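PDB 5DA1: endoribonuclease from Porcine reproductive and respiratory syndrome virus, which acts as an endoribonuclease and as an antagonist of beta interferon, both through dimerization, and probably degrades polyuridine tracts of viral replication RNA. Local coordinates for residues A[187-192]-A[199-204]. Sequence-based numbering, arbitrary orientation.
Sequences EAYLHP and WKVMLD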
loop_
_atom_site.group_PDB
_atom_site.type_symbol
_atom_site.label_atom_id
_atom_site.label_comp_id
_atom_site.label_asym_id
_atom_site.label_seq_id
_atom_site.Cartn_x
_atom_site.Cartn_y
_atom_site.Cartn_z
ATOM N N GLU A 187 26.281 -0.138 1.667
ATOM C CA GLU A 187 27.248 0.260 2.690
ATOM C C GLU A 187 28.220 1.297 2.186
ATOM O O GLU A 187 28.476 2.288 2.854
ATOM C CB GLU A 187 28.016 -0.932 3.209
ATOM C CG GLU A 187 28.025 -1.002 4.724
ATOM C CD GLU A 187 27.746 -2.426 5.207
ATOM O OE1 GLU A 187 28.351 -3.396 4.660
ATOM O OE2 GLU A 187 26.902 -2.568 6.126
ATOM N N ALA A 188 28.735 1.069 0.990
ATOM C CA ALA A 188 29.566 2.050 0.298
ATOM C C ALA A 188 29.097 3.496 0.476
ATOM O O ALA A 188 29.917 4.411 0.442
ATOM C CB ALA A 188 29.658 1.700 -1.214
ATOM N N TYR A 189 27.791 3.702 0.669
ATOM C CA TYR A 189 27.199 5.043 0.634
ATOM C C TYR A 189 26.812 5.627 1.996
ATOM O O TYR A 189 26.365 6.774 2.094
ATOM C CB TYR A 189 25.944 5.008 -0.208
ATOM C CG TYR A 189 26.108 4.494 -1.605
ATOM C CD1 TYR A 189 26.528 5.352 -2.639
ATOM C CD2 TYR A 189 25.800 3.168 -1.926
ATOM C CE1 TYR A 189 26.649 4.904 -3.957
ATOM C CE2 TYR A 189 25.924 2.706 -3.254
ATOM C CZ TYR A 189 26.345 3.585 -4.262
ATOM O OH TYR A 189 26.477 3.149 -5.568
ATOM N N LEU A 190 26.962 4.843 3.047
ATOM C CA LEU A 190 26.345 5.212 4.306
ATOM C C LEU A 190 27.280 5.980 5.227
ATOM O O LEU A 190 26.881 6.418 6.311
ATOM C CB LEU A 190 25.751 3.969 4.989
ATOM C CG LEU A 190 24.650 3.230 4.186
ATOM C CD1 LEU A 190 23.970 2.188 5.017
ATOM C CD2 LEU A 190 23.604 4.174 3.576
ATOM N N HIS A 191 28.516 6.178 4.775
ATOM C CA HIS A 191 29.563 6.708 5.635
ATOM C C HIS A 191 30.399 7.722 4.891
ATOM O O HIS A 191 31.502 7.409 4.426
ATOM C CB HIS A 191 30.416 5.559 6.156
ATOM C CG HIS A 191 29.606 4.393 6.612
ATOM N ND1 HIS A 191 28.762 4.461 7.701
ATOM C CD2 HIS A 191 29.466 3.146 6.101
ATOM C CE1 HIS A 191 28.150 3.297 7.856
ATOM N NE2 HIS A 191 28.559 2.481 6.899
ATOM N N PRO A 192 29.852 8.939 4.739
ATOM C CA PRO A 192 30.583 10.087 4.184
ATOM C C PRO A 192 31.076 11.032 5.288
ATOM O O PRO A 192 30.696 10.877 6.468
ATOM C CB PRO A 192 29.522 10.791 3.335
ATOM C CG PRO A 192 28.221 10.514 4.080
ATOM C CD PRO A 192 28.417 9.243 4.908
ATOM N N TRP A 199 23.977 10.740 -3.814
ATOM C CA TRP A 199 24.558 9.840 -4.738
ATOM C C TRP A 199 23.704 9.672 -5.977
ATOM O O TRP A 199 22.490 9.839 -5.952
ATOM C CB TRP A 199 24.732 8.529 -4.040
ATOM C CG TRP A 199 25.618 8.650 -2.839
ATOM C CD1 TRP A 199 25.236 8.688 -1.520
ATOM C CD2 TRP A 199 27.036 8.737 -2.847
ATOM N NE1 TRP A 199 26.336 8.773 -0.709
ATOM C CE2 TRP A 199 27.458 8.807 -1.497
ATOM C CE3 TRP A 199 27.995 8.743 -3.863
ATOM C CZ2 TRP A 199 28.799 8.894 -1.135
ATOM C CZ3 TRP A 199 29.329 8.827 -3.510
ATOM C CH2 TRP A 199 29.721 8.901 -2.147
ATOM N N LYS A 200 24.359 9.369 -7.079
ATOM C CA LYS A 200 23.672 8.817 -8.207
ATOM C C LYS A 200 23.931 7.330 -8.159
ATOM O O LYS A 200 25.061 6.900 -7.970
ATOM C CB LYS A 200 24.157 9.458 -9.493
ATOM C CG LYS A 200 23.664 10.886 -9.581
ATOM C CD LYS A 200 23.839 11.431 -10.965
ATOM C CE LYS A 200 22.687 12.386 -11.307
ATOM N NZ LYS A 200 22.645 12.681 -12.790
ATOM N N VAL A 201 22.857 6.551 -8.256
ATOM C CA VAL A 201 22.928 5.099 -8.147
ATOM C C VAL A 201 22.083 4.469 -9.245
ATOM O O VAL A 201 21.038 4.985 -9.614
ATOM C CB VAL A 201 22.424 4.586 -6.786
ATOM C CG1 VAL A 201 22.780 3.147 -6.611
ATOM C CG2 VAL A 201 23.017 5.379 -5.653
ATOM N N MET A 202 22.573 3.358 -9.776
ATOM C CA MET A 202 21.831 2.564 -10.712
ATOM C C MET A 202 21.204 1.431 -9.927
ATOM O O MET A 202 21.915 0.637 -9.303
ATOM C CB MET A 202 22.750 2.018 -11.798
ATOM C CG MET A 202 23.213 3.067 -12.791
ATOM S SD MET A 202 21.937 3.490 -14.014
ATOM C CE MET A 202 21.619 1.898 -14.721
ATOM N N LEU A 203 19.867 1.384 -9.950
ATOM C CA LEU A 203 19.099 0.293 -9.328
ATOM C C LEU A 203 18.152 -0.316 -10.376
ATOM O O LEU A 203 17.361 0.404 -10.982
ATOM C CB LEU A 203 18.337 0.805 -8.093
ATOM C CG LEU A 203 17.257 -0.110 -7.523
ATOM C CD1 LEU A 203 17.821 -1.130 -6.591
ATOM C CD2 LEU A 203 16.161 0.688 -6.854
ATOM N N ASP A 204 18.261 -1.632 -10.589
ATOM C CA ASP A 204 17.486 -2.340 -11.606
ATOM C C ASP A 204 17.646 -1.654 -12.937
ATOM O O ASP A 204 16.705 -1.565 -13.718
ATOM C CB ASP A 204 16.002 -2.357 -11.254
ATOM C CG ASP A 204 15.696 -3.165 -10.016
ATOM O OD1 ASP A 204 16.482 -4.073 -9.656
ATOM O OD2 ASP A 204 14.639 -2.887 -9.407
#
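Tyr189 and Trp199 meet in a T-shaped aromatic pair, a worked example of how a loop can be pinned to a nearby strand by ring contacts. The edge of the phenol ring is turned toward the face of the indole: the five-membered ring and the tyrosine ring have centroids 4.8 Å apart and planes at 72°. Tyr189 CD1 leads, lying 3.4 Å from Trp199 CG and equally near CD2. A CH-pi contact adds to the pair, for Tyr189 CB sits over the same pyrrole face, 4.1 Å from its centroid. With CG of Tyr189 anti to its carbonyl carbon (chi1 -56°), the ring reaches past the indole and on along the strand.

Apolar contacts continue there with Val201, whose side chain comes from the opposite direction. Its CG2 lies 4.0 Å from Tyr189 CZ, while CG1 approaches Tyr189 OH at 3.8 Å. Both methyls thus lie against the hydroxyl end of the tyrosine.

The contact belongs to the EndoU-family part of the chain, away from the predicted active-site residues. Strand 197-203 pairs with strand 206-213 in an antiparallel sheet that strand 217-221 completes, and the loop that follows strand 171-178 packs on it. The adjoining strand 206-213 completes the setting: Leu210 touches both Tyr189 and Val201, and Val212 touches Trp199.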